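Local atomic coordinates of ATP-dependent DNA helicase (Mycobacterium smegmatis, PDB entry 5V9X), a protein that unwinds RNA:DNA hybrids as a 3'-to-5' helicase, probably coupling ATP hydrolysis to tracking along single-stranded DNA. Residues G141-D146 / F171-S176; A177-L182 / A472-V477; A108-V113 / V162-P167; L205-E210 / A465-A470. All coordinates share one frame; numbering follows the deposited sequence.

Contact 1: G141-D146 / F171-S176; sequences GVRSGD and FLMLTS. With nucleotides of chain B.
Arg143 reaches from strand 140-143 to Leu172 and Met173 on helix 167-174, and each part of its chain meets something different. Its CB is directed at the helix. CG stands anti to the backbone N (chi1 167°), 4.0 Å from Met173 SD, and the bend that follows at chi2 (60°) carries the guanidinium alongside the methionine, the two chains sliding past each other in opposite directions. NH1 then lies 3.7 Å from Met173 CG, approached obliquely to the guanidinium plane. At the tip, NH2 donates in plane to OP1 of DG12 of chain B, modelled at a short 2.5 Å. Leu172 CD1 flanks the same nitrogen at 4.1 Å. Arginine suits the place: its CG meets the thioether sulfur, while Leu172 lies beside the guanidinium and the charge meets a phosphate, whose position Leu172 CB also borders. The backbone N of Gly145 holds a different phosphate, donating to OP2 of DC10 of chain B at 2.9 Å. In the fold, strand 140-143 is an edge strand pairing with strand 162-165, and helix 167-174 turns Phe171 and Leu174 onto helix 200-213, with Phe171 also touching helix 461-471.

Contact 2: A177-L182 / A472-V477; sequences AARETL and AALEPV. With nucleotides of chain B.
This is a surface contact between two loops of different domains, in which Arg179 of the RecA-like helicase domain meets Leu474 and Glu475 in the region assigned to the winged helix domain. Residues 177-181 form a 3-10 segment after helix 167-174, while residues 472-477 link helix 461-471 to strand 477-478. Arg179 starts with CG between its backbone N and carbonyl carbon (chi1 66°) and then runs extended to NE, long enough to span the gap. Leu474 comes from the opposite direction and sets CD1 over the centre of one guanidinium face, 3.6 Å from Arg179 CZ. A branched apolar side chain covers such a face well, because the face offers no hydrogen to donate. Glu475 comes at the edge instead: its CG lies near the guanidinium plane, 3.4 Å from Arg179 NH2. Its carboxylate is turned 80° from that plane, and the salt bridge from Arg179 NH2 to Glu475 OE2 is long at 3.7 Å, so the pairing is probably more electrostatic than directional. On the same turn, Ala177 N donates to OP1 of DA13 of chain B at 2.8 Å, a backbone contact that does not depend on the base. The arrangement is consistent with a seam between the RecA-like domain and the winged helix region in this Lhr helicase, beside the bound strand.

Contact 3: A108-V113 / V162-P167; sequences ALAVDV and VLITTP. With nucleotides of chain B.
Thr166 OG1, two residues beyond the Ile164 that packs on Ala110, serves two partners: it hydrogen-bonds OP1 of DC10 of chain B, modelled at a very short 2.5 Å whose exact length is doubtful, and it accepts from Ser169 N. The second bond makes Thr166 the N-cap of helix 167-174. Its OG1 sits between the backbone N and carbonyl carbon (chi1 61°), which lets a single hydroxyl act both as cap and as phosphate ligand. The sequence and place of this turn are consistent with motif Ib of superfamily 2 helicases, as helix 107-116 is with motif Ia, in the parallel sheet of a RecA-like domain. Behind the DNA-binding turn, strand 162-165 lies against that helix through Ile164. A beta-branched residue suits the strand and sends two arms to the helix. CG2 meets the small Ala110, 3.6 Å from its CB, where the helix comes near enough that the backbones approach to 6.2 Å between the CA atoms of Ala110 and Ile164. The other arm passes on to Val113, whose side chain also touches Tyr102 and Phe80. Asp112, on the same helix and also buried, is satisfied by a salt bridge to Lys372 and a hydrogen bond from Asp390 N. The far end of the isoleucine is its CD1, which rests 3.9 Å from Val113 CG1.

Contact 4: L205-E210 / A465-A470; sequences LALSLE and AQHTVA
His467 lays its imidazole across Leu207, and the contact between residues 205-210 and 465-470 passes through that ring. The ring leaves its helix with CG anti to the carbonyl carbon (chi1 -86°), and chi2 of -97° stands it roughly upright on the CB-CG bond, so that one face looks at the leucine. Leu207 CB sits 3.4 Å from the centroid of the His467 ring and only 8° off its normal, a well-centred CH-pi contact. The leucine too has CG anti to its carbonyl carbon, with an extended chi2 that takes CD1 along the same ring to 3.7 Å from His467 CD2. A leucine can thus cover an imidazole with both its methylene and one methyl. Ser208, one residue on, meets the ring differently. Its OG lies near the ring plane, at the edge, 3.3 Å from His467 CE1; the small side chain lets the ring come close to the helix backbone, and Ser208 N is also 3.3 Å from that carbon. The serine hydroxyl is hydrogen-bonded to His204 O one turn back, which fixes its orientation. Phe171 and His204 both meet the imidazole edge-to-face, so His467 belongs to a small aromatic cluster; the neighbouring Gln466 OE1 bonds His204 NE2. Such helix-to-helix docking through an aromatic residue joins the first RecA-like domain of this helicase to its winged helix region.

Overall arrangement
Contacts 1 and 3 share one parallel sheet: strands 140-143 and 162-165 are neighbours in it, and the centres of the two contacts lie about 11 Å apart. Helix 167-174, which follows strand 162-165, links them to contact 4, where Phe171 CD1 comes 3.5 Å from His467 CE1. Contact 2 adjoins contacts 1 and 4 in sequence, its centre about 13 Å and 12 Å from theirs, and Leu474 CD1 also touches Ser176 N at 3.6 Å. Contacts 1, 2 and 3 all meet the DNA backbone: contact 3 shares DC10 with contact 1, and contact 2 shares DA13 with it. Contact 4 stays about 9 Å from the DNA at the nearest atoms. The Val113 side chain of contact 3 is about 8 Å from the bound ATP analogue.

Contact 1: G141-D146 / F171-S176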
# COMPACT_ATOMS: atom_id res chain seq x y z
N GLY A 141 -15.64 -16.83 13.75
CA GLY A 141 -15.18 -15.82 14.67
C GLY A 141 -14.24 -14.84 13.99
O GLY A 141 -13.61 -15.15 12.98
N VAL A 142 -14.17 -13.64 14.57
CA VAL A 142 -13.28 -12.59 14.10
C VAL A 142 -12.35 -12.20 15.24
O VAL A 142 -12.82 -11.86 16.34
CB VAL A 142 -14.04 -11.36 13.59
CG1 VAL A 142 -13.08 -10.23 13.25
CG2 VAL A 142 -14.86 -11.72 12.38
N ARG A 143 -11.05 -12.25 14.99
CA ARG A 143 -10.04 -11.81 15.94
C ARG A 143 -9.24 -10.68 15.30
O ARG A 143 -8.46 -10.92 14.37
CB ARG A 143 -9.13 -12.96 16.36
CG ARG A 143 -7.87 -12.51 17.10
CD ARG A 143 -8.19 -11.74 18.37
NE ARG A 143 -6.99 -11.15 18.94
CZ ARG A 143 -6.09 -11.81 19.66
NH1 ARG A 143 -6.26 -13.11 19.90
NH2 ARG A 143 -5.02 -11.19 20.13
N SER A 144 -9.44 -9.46 15.79
CA SER A 144 -8.66 -8.31 15.38
C SER A 144 -8.33 -7.50 16.62
O SER A 144 -8.59 -7.93 17.75
CB SER A 144 -9.43 -7.47 14.34
OG SER A 144 -10.48 -6.75 14.96
N GLY A 145 -7.75 -6.31 16.42
CA GLY A 145 -7.46 -5.43 17.53
C GLY A 145 -8.69 -4.94 18.26
O GLY A 145 -8.60 -4.54 19.42
N ASP A 146 -9.85 -4.95 17.59
CA ASP A 146 -11.09 -4.48 18.20
C ASP A 146 -11.72 -5.50 19.13
O ASP A 146 -12.68 -5.15 19.83
CB ASP A 146 -12.09 -4.10 17.11
CG ASP A 146 -11.61 -2.94 16.26
OD1 ASP A 146 -10.96 -2.03 16.81
OD2 ASP A 146 -11.89 -2.94 15.05
N PHE A 171 -0.09 -13.13 13.98
CA PHE A 171 1.20 -13.13 14.66
C PHE A 171 1.04 -13.22 16.17
O PHE A 171 1.78 -13.94 16.84
CB PHE A 171 1.97 -11.87 14.25
CG PHE A 171 3.34 -11.77 14.84
CD1 PHE A 171 4.39 -12.51 14.33
CD2 PHE A 171 3.60 -10.89 15.89
CE1 PHE A 171 5.66 -12.39 14.85
CE2 PHE A 171 4.86 -10.77 16.42
CZ PHE A 171 5.90 -11.52 15.90
N LEU A 172 0.05 -12.50 16.72
CA LEU A 172 -0.15 -12.50 18.16
C LEU A 172 -0.60 -13.86 18.66
O LEU A 172 -0.11 -14.34 19.69
CB LEU A 172 -1.17 -11.42 18.55
CG LEU A 172 -0.80 -9.99 18.13
CD1 LEU A 172 -1.89 -9.01 18.52
CD2 LEU A 172 0.53 -9.59 18.75
N MET A 173 -1.53 -14.50 17.95
CA MET A 173 -2.01 -15.81 18.38
C MET A 173 -0.90 -16.85 18.31
O MET A 173 -0.82 -17.74 19.16
CB MET A 173 -3.21 -16.23 17.53
CG MET A 173 -4.37 -15.26 17.60
SD MET A 173 -5.81 -15.88 16.71
CE MET A 173 -6.15 -17.37 17.64
N LEU A 174 -0.05 -16.77 17.28
CA LEU A 174 1.07 -17.69 17.16
C LEU A 174 2.13 -17.45 18.23
O LEU A 174 2.98 -18.32 18.45
CB LEU A 174 1.69 -17.58 15.77
CG LEU A 174 0.80 -18.06 14.62
CD1 LEU A 174 1.35 -17.58 13.29
CD2 LEU A 174 0.70 -19.58 14.64
N THR A 175 2.11 -16.29 18.88
CA THR A 175 3.07 -15.94 19.92
C THR A 175 2.40 -15.91 21.29
O THR A 175 2.68 -15.06 22.13
CB THR A 175 3.74 -14.60 19.59
OG1 THR A 175 4.03 -14.56 18.19
CG2 THR A 175 5.05 -14.44 20.36
N SER A 176 1.48 -16.84 21.51
CA SER A 176 0.76 -16.94 22.77
C SER A 176 0.13 -18.33 22.84
O SER A 176 0.27 -19.14 21.92
CB SER A 176 -0.30 -15.84 22.91
OG SER A 176 -1.20 -15.86 21.81
P DG B 12 -2.91 -10.81 22.76
OP1 DG B 12 -3.00 -11.66 21.55
OP2 DG B 12 -4.13 -10.20 23.34
O5' DG B 12 -2.19 -11.67 23.89
C5' DG B 12 -0.83 -12.01 23.74
C4' DG B 12 -0.21 -12.29 25.09
O4' DG B 12 -0.25 -11.09 25.89
C3' DG B 12 -0.90 -13.38 25.89
O3' DG B 12 0.04 -14.37 26.26
C2' DG B 12 -1.48 -12.65 27.11
C1' DG B 12 -0.63 -11.40 27.20
N9 DG B 12 -1.35 -10.25 27.74
C8 DG B 12 -2.65 -9.89 27.46
N7 DG B 12 -3.03 -8.81 28.08
C5 DG B 12 -1.91 -8.42 28.81
C6 DG B 12 -1.72 -7.31 29.68
O6 DG B 12 -2.53 -6.43 29.98
N1 DG B 12 -0.43 -7.30 30.21
C2 DG B 12 0.54 -8.23 29.95
N2 DG B 12 1.72 -8.04 30.56
N3 DG B 12 0.38 -9.27 29.14
C4 DG B 12 -0.87 -9.30 28.61
P DC B 10 -5.14 -5.62 14.12
OP1 DC B 10 -4.99 -7.09 14.12
OP2 DC B 10 -6.48 -5.00 14.19
O5' DC B 10 -4.29 -5.01 15.32
C5' DC B 10 -3.02 -5.55 15.63
C4' DC B 10 -2.39 -4.77 16.76
O4' DC B 10 -1.89 -3.51 16.26
C3' DC B 10 -3.34 -4.41 17.91
O3' DC B 10 -2.83 -4.89 19.13
C2' DC B 10 -3.40 -2.88 17.89
C1' DC B 10 -2.08 -2.53 17.25
N1 DC B 10 -2.07 -1.19 16.60
C2 DC B 10 -0.95 -0.37 16.75
O2 DC B 10 0.02 -0.78 17.41
N3 DC B 10 -0.95 0.86 16.16
C4 DC B 10 -2.01 1.26 15.46
N4 DC B 10 -1.97 2.47 14.91
C5 DC B 10 -3.17 0.43 15.31
C6 DC B 10 -3.15 -0.77 15.89
P DA B 13 -0.44 -15.78 26.84
OP1 DA B 13 0.22 -16.84 26.03
OP2 DA B 13 -1.92 -15.77 26.96
O5' DA B 13 0.17 -15.80 28.31
C5' DA B 13 1.39 -15.12 28.57
C4' DA B 13 1.53 -14.82 30.04
O4' DA B 13 0.76 -13.63 30.38
C3' DA B 13 1.04 -15.92 30.98
O3' DA B 13 1.88 -15.99 32.12
C2' DA B 13 -0.36 -15.45 31.34
C1' DA B 13 -0.18 -13.94 31.38
N9 DA B 13 -1.40 -13.21 31.11
C8 DA B 13 -2.53 -13.68 30.50
N7 DA B 13 -3.48 -12.78 30.38
C5 DA B 13 -2.94 -11.64 30.95
C6 DA B 13 -3.44 -10.34 31.14
N6 DA B 13 -4.67 -9.96 30.75
N1 DA B 13 -2.64 -9.44 31.75
C2 DA B 13 -1.42 -9.83 32.14
N3 DA B 13 -0.84 -11.02 32.01
C4 DA B 13 -1.66 -11.89 31.41

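Contact 2: A177-L182 / A472-V477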
# COMPACT_ATOMS: atom_id res chain seq x y z
N ALA A 177 -0.57 -18.59 23.95
CA ALA A 177 -1.25 -19.87 24.12
C ALA A 177 -2.42 -20.04 23.15
O ALA A 177 -2.96 -21.15 23.06
CB ALA A 177 -1.74 -20.01 25.56
N ALA A 178 -2.81 -18.99 22.43
CA ALA A 178 -3.91 -19.10 21.48
C ALA A 178 -3.55 -19.97 20.29
O ALA A 178 -4.46 -20.46 19.60
CB ALA A 178 -4.32 -17.70 20.99
N ARG A 179 -2.26 -20.19 20.02
CA ARG A 179 -1.85 -21.00 18.88
C ARG A 179 -2.32 -22.45 18.99
O ARG A 179 -2.39 -23.14 17.97
CB ARG A 179 -0.33 -20.97 18.74
CG ARG A 179 0.39 -21.65 19.89
CD ARG A 179 1.88 -21.67 19.66
NE ARG A 179 2.59 -22.17 20.83
CZ ARG A 179 3.91 -22.25 20.92
NH1 ARG A 179 4.67 -21.86 19.90
NH2 ARG A 179 4.48 -22.73 22.02
N GLU A 180 -2.64 -22.92 20.20
CA GLU A 180 -3.11 -24.29 20.37
C GLU A 180 -4.44 -24.52 19.67
O GLU A 180 -4.78 -25.68 19.38
CB GLU A 180 -3.22 -24.63 21.85
CG GLU A 180 -2.85 -26.06 22.19
CD GLU A 180 -1.35 -26.27 22.29
OE1 GLU A 180 -0.67 -25.38 22.84
OE2 GLU A 180 -0.85 -27.32 21.82
N THR A 181 -5.20 -23.47 19.39
CA THR A 181 -6.43 -23.61 18.63
C THR A 181 -6.19 -23.70 17.13
O THR A 181 -7.12 -24.04 16.39
CB THR A 181 -7.38 -22.44 18.92
OG1 THR A 181 -6.79 -21.22 18.46
CG2 THR A 181 -7.66 -22.34 20.41
N LEU A 182 -4.98 -23.41 16.67
CA LEU A 182 -4.66 -23.42 15.25
C LEU A 182 -3.99 -24.72 14.80
O LEU A 182 -3.58 -24.81 13.64
CB LEU A 182 -3.76 -22.23 14.90
CG LEU A 182 -4.31 -20.85 15.26
CD1 LEU A 182 -3.29 -19.76 14.96
CD2 LEU A 182 -5.61 -20.59 14.53
N ALA A 472 10.68 -18.01 19.57
CA ALA A 472 11.37 -18.54 20.74
C ALA A 472 10.91 -17.88 22.03
O ALA A 472 11.58 -18.05 23.06
CB ALA A 472 12.88 -18.38 20.57
N ALA A 473 9.81 -17.14 22.01
CA ALA A 473 9.34 -16.46 23.22
C ALA A 473 8.64 -17.41 24.18
O ALA A 473 8.63 -17.16 25.39
CB ALA A 473 8.41 -15.31 22.85
N LEU A 474 8.07 -18.50 23.67
CA LEU A 474 7.35 -19.46 24.50
C LEU A 474 8.12 -20.75 24.73
O LEU A 474 7.91 -21.40 25.76
CB LEU A 474 6.00 -19.80 23.86
CG LEU A 474 5.15 -18.60 23.44
CD1 LEU A 474 4.18 -18.99 22.33
CD2 LEU A 474 4.40 -18.04 24.63
N GLU A 475 9.00 -21.14 23.81
CA GLU A 475 9.72 -22.40 23.87
C GLU A 475 11.15 -22.20 23.38
O GLU A 475 11.46 -21.16 22.78
CB GLU A 475 9.02 -23.47 23.03
CG GLU A 475 7.52 -23.56 23.27
CD GLU A 475 6.96 -24.94 22.96
OE1 GLU A 475 7.33 -25.51 21.91
OE2 GLU A 475 6.17 -25.45 23.78
N PRO A 476 12.06 -23.15 23.62
CA PRO A 476 13.38 -23.09 22.98
C PRO A 476 13.30 -23.69 21.58
O PRO A 476 12.72 -24.77 21.38
CB PRO A 476 14.26 -23.94 23.90
CG PRO A 476 13.32 -24.93 24.48
CD PRO A 476 11.99 -24.23 24.63
N VAL A 477 13.88 -22.99 20.61
CA VAL A 477 13.76 -23.38 19.21
C VAL A 477 15.13 -23.83 18.70
O VAL A 477 16.18 -23.35 19.14
CB VAL A 477 13.20 -22.23 18.34
CG1 VAL A 477 14.27 -21.19 18.03
CG2 VAL A 477 12.57 -22.77 17.07
P DA B 13 -0.44 -15.78 26.84
OP1 DA B 13 0.22 -16.84 26.03
OP2 DA B 13 -1.92 -15.77 26.96
O5' DA B 13 0.17 -15.80 28.31
C5' DA B 13 1.39 -15.12 28.57
C4' DA B 13 1.53 -14.82 30.04
O4' DA B 13 0.76 -13.63 30.38
C3' DA B 13 1.04 -15.92 30.98
O3' DA B 13 1.88 -15.99 32.12
C2' DA B 13 -0.36 -15.45 31.34
C1' DA B 13 -0.18 -13.94 31.38
N9 DA B 13 -1.40 -13.21 31.11
C8 DA B 13 -2.53 -13.68 30.50
N7 DA B 13 -3.48 -12.78 30.38
C5 DA B 13 -2.94 -11.64 30.95
C6 DA B 13 -3.44 -10.34 31.14
N6 DA B 13 -4.67 -9.96 30.75
N1 DA B 13 -2.64 -9.44 31.75
C2 DA B 13 -1.42 -9.83 32.14
N3 DA B 13 -0.84 -11.02 32.01
C4 DA B 13 -1.66 -11.89 31.41

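Contact 3: A108-V113 / V162-P167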
# COMPACT_ATOMS: atom_id res chain seq x y z
N ALA A 108 -12.13 -3.83 8.26
CA ALA A 108 -13.48 -3.70 7.72
C ALA A 108 -13.84 -4.88 6.83
O ALA A 108 -14.95 -5.43 6.93
CB ALA A 108 -13.60 -2.39 6.93
N LEU A 109 -12.91 -5.30 5.96
CA LEU A 109 -13.15 -6.48 5.14
C LEU A 109 -13.35 -7.72 6.00
O LEU A 109 -14.23 -8.55 5.72
CB LEU A 109 -11.99 -6.68 4.17
CG LEU A 109 -11.99 -8.00 3.39
CD1 LEU A 109 -13.30 -8.18 2.66
CD2 LEU A 109 -10.82 -8.05 2.42
N ALA A 110 -12.54 -7.87 7.06
CA ALA A 110 -12.66 -9.04 7.93
C ALA A 110 -14.06 -9.13 8.52
O ALA A 110 -14.65 -10.22 8.57
CB ALA A 110 -11.61 -8.97 9.04
N VAL A 111 -14.61 -8.00 8.98
CA VAL A 111 -15.96 -8.00 9.53
C VAL A 111 -16.99 -8.22 8.43
O VAL A 111 -18.00 -8.90 8.63
CB VAL A 111 -16.20 -6.69 10.30
CG1 VAL A 111 -17.68 -6.53 10.64
CG2 VAL A 111 -15.36 -6.66 11.57
N ASP A 112 -16.75 -7.66 7.24
CA ASP A 112 -17.70 -7.84 6.15
C ASP A 112 -17.75 -9.29 5.68
O ASP A 112 -18.81 -9.77 5.28
CB ASP A 112 -17.36 -6.91 4.99
CG ASP A 112 -18.53 -6.71 4.04
OD1 ASP A 112 -19.61 -6.30 4.51
OD2 ASP A 112 -18.36 -6.95 2.83
N VAL A 113 -16.61 -9.99 5.72
CA VAL A 113 -16.61 -11.40 5.36
C VAL A 113 -17.42 -12.21 6.37
O VAL A 113 -18.16 -13.13 6.01
CB VAL A 113 -15.17 -11.93 5.23
CG1 VAL A 113 -15.17 -13.43 5.03
CG2 VAL A 113 -14.46 -11.25 4.08
N VAL A 162 -14.25 -21.35 11.59
CA VAL A 162 -13.70 -20.40 10.63
C VAL A 162 -13.18 -19.21 11.42
O VAL A 162 -13.97 -18.44 11.98
CB VAL A 162 -14.73 -19.97 9.59
CG1 VAL A 162 -14.13 -18.94 8.64
CG2 VAL A 162 -15.26 -21.17 8.83
N LEU A 163 -11.86 -19.05 11.47
CA LEU A 163 -11.24 -17.91 12.13
C LEU A 163 -10.90 -16.85 11.09
O LEU A 163 -10.17 -17.12 10.13
CB LEU A 163 -9.99 -18.32 12.90
CG LEU A 163 -9.36 -17.17 13.70
CD1 LEU A 163 -10.32 -16.70 14.79
CD2 LEU A 163 -8.02 -17.58 14.29
N ILE A 164 -11.43 -15.65 11.28
CA ILE A 164 -11.13 -14.49 10.45
C ILE A 164 -10.25 -13.56 11.26
O ILE A 164 -10.56 -13.25 12.42
CB ILE A 164 -12.42 -13.77 10.00
CG1 ILE A 164 -13.29 -14.71 9.16
CG2 ILE A 164 -12.09 -12.50 9.25
CD1 ILE A 164 -14.67 -14.15 8.86
N THR A 165 -9.14 -13.11 10.67
CA THR A 165 -8.18 -12.31 11.41
C THR A 165 -7.32 -11.51 10.44
O THR A 165 -7.55 -11.52 9.22
CB THR A 165 -7.31 -13.20 12.31
OG1 THR A 165 -6.40 -12.39 13.05
CG2 THR A 165 -6.53 -14.21 11.48
N THR A 166 -6.34 -10.81 10.98
CA THR A 166 -5.36 -10.01 10.25
C THR A 166 -3.98 -10.66 10.34
O THR A 166 -3.76 -11.56 11.16
CB THR A 166 -5.31 -8.59 10.82
OG1 THR A 166 -4.92 -8.63 12.20
CG2 THR A 166 -6.67 -7.91 10.70
N PRO A 167 -3.03 -10.23 9.50
CA PRO A 167 -1.67 -10.75 9.66
C PRO A 167 -1.06 -10.41 11.01
O PRO A 167 -0.42 -11.27 11.63
CB PRO A 167 -0.90 -10.08 8.50
CG PRO A 167 -1.95 -9.75 7.50
CD PRO A 167 -3.17 -9.39 8.30
P DC B 10 -5.14 -5.62 14.12
OP1 DC B 10 -4.99 -7.09 14.12
OP2 DC B 10 -6.48 -5.00 14.19
O5' DC B 10 -4.29 -5.01 15.32
C5' DC B 10 -3.02 -5.55 15.63
C4' DC B 10 -2.39 -4.77 16.76
O4' DC B 10 -1.89 -3.51 16.26
C3' DC B 10 -3.34 -4.41 17.91
O3' DC B 10 -2.83 -4.89 19.13
C2' DC B 10 -3.40 -2.88 17.89
C1' DC B 10 -2.08 -2.53 17.25
N1 DC B 10 -2.07 -1.19 16.60
C2 DC B 10 -0.95 -0.37 16.75
O2 DC B 10 0.02 -0.78 17.41
N3 DC B 10 -0.95 0.86 16.16
C4 DC B 10 -2.01 1.26 15.46
N4 DC B 10 -1.97 2.47 14.91
C5 DC B 10 -3.17 0.43 15.31
C6 DC B 10 -3.15 -0.77 15.89

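Contact 4: L205-E210 / A465-A470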
# COMPACT_ATOMS: atom_id res chain seq x y z
N LEU A 205 3.85 -11.67 7.21
CA LEU A 205 2.80 -12.66 7.02
C LEU A 205 3.37 -13.97 6.48
O LEU A 205 2.91 -15.06 6.85
CB LEU A 205 1.72 -12.12 6.08
CG LEU A 205 0.64 -13.08 5.58
CD1 LEU A 205 -0.05 -13.80 6.73
CD2 LEU A 205 -0.38 -12.34 4.72
N ALA A 206 4.37 -13.89 5.60
CA ALA A 206 4.97 -15.10 5.04
C ALA A 206 5.58 -15.97 6.13
O ALA A 206 5.49 -17.21 6.07
CB ALA A 206 6.02 -14.73 4.00
N LEU A 207 6.19 -15.35 7.14
CA LEU A 207 6.80 -16.13 8.22
C LEU A 207 5.75 -16.65 9.20
O LEU A 207 5.88 -17.77 9.70
CB LEU A 207 7.84 -15.28 8.95
CG LEU A 207 9.14 -15.03 8.19
CD1 LEU A 207 10.10 -14.19 9.02
CD2 LEU A 207 9.79 -16.34 7.77
N SER A 208 4.72 -15.85 9.49
CA SER A 208 3.63 -16.33 10.33
C SER A 208 3.04 -17.62 9.78
O SER A 208 2.79 -18.58 10.52
CB SER A 208 2.55 -15.26 10.46
OG SER A 208 3.00 -14.17 11.25
N LEU A 209 2.82 -17.67 8.46
CA LEU A 209 2.23 -18.86 7.85
C LEU A 209 3.16 -20.06 7.93
O LEU A 209 2.69 -21.20 8.08
CB LEU A 209 1.86 -18.57 6.39
CG LEU A 209 0.77 -17.52 6.18
CD1 LEU A 209 0.50 -17.31 4.69
CD2 LEU A 209 -0.51 -17.90 6.91
N GLU A 210 4.48 -19.85 7.84
CA GLU A 210 5.40 -20.97 8.00
C GLU A 210 5.45 -21.45 9.45
O GLU A 210 5.56 -22.65 9.71
CB GLU A 210 6.80 -20.58 7.51
CG GLU A 210 6.93 -20.47 6.00
CD GLU A 210 6.63 -21.78 5.28
OE1 GLU A 210 6.11 -21.73 4.15
OE2 GLU A 210 6.91 -22.86 5.85
N ALA A 465 14.34 -10.96 12.43
CA ALA A 465 14.71 -10.79 13.83
C ALA A 465 13.49 -10.72 14.73
O ALA A 465 13.48 -11.29 15.83
CB ALA A 465 15.56 -9.53 13.99
N GLN A 466 12.43 -10.04 14.27
CA GLN A 466 11.22 -9.94 15.08
C GLN A 466 10.58 -11.31 15.28
O GLN A 466 10.24 -11.69 16.41
CB GLN A 466 10.23 -8.97 14.43
CG GLN A 466 8.92 -8.84 15.18
CD GLN A 466 7.97 -7.84 14.54
OE1 GLN A 466 6.77 -8.09 14.42
NE2 GLN A 466 8.51 -6.69 14.14
N HIS A 467 10.40 -12.07 14.20
CA HIS A 467 9.85 -13.42 14.32
C HIS A 467 10.75 -14.30 15.17
O HIS A 467 10.27 -15.15 15.92
CB HIS A 467 9.65 -14.04 12.94
CG HIS A 467 8.33 -13.69 12.30
ND1 HIS A 467 7.24 -14.53 12.36
CD2 HIS A 467 7.94 -12.60 11.61
CE1 HIS A 467 6.23 -13.97 11.72
NE2 HIS A 467 6.62 -12.80 11.26
N THR A 468 12.07 -14.10 15.08
CA THR A 468 13.00 -14.93 15.84
C THR A 468 12.79 -14.76 17.34
O THR A 468 12.88 -15.73 18.10
CB THR A 468 14.44 -14.59 15.45
OG1 THR A 468 14.62 -14.81 14.05
CG2 THR A 468 15.41 -15.47 16.22
N VAL A 469 12.52 -13.53 17.79
CA VAL A 469 12.17 -13.33 19.19
C VAL A 469 10.83 -13.99 19.50
O VAL A 469 10.64 -14.57 20.57
CB VAL A 469 12.15 -11.83 19.53
CG1 VAL A 469 11.74 -11.61 20.98
CG2 VAL A 469 13.51 -11.20 19.26
N ALA A 470 9.88 -13.93 18.56
CA ALA A 470 8.53 -14.41 18.81
C ALA A 470 8.44 -15.93 18.76
O ALA A 470 7.73 -16.53 19.57
CB ALA A 470 7.56 -13.79 17.80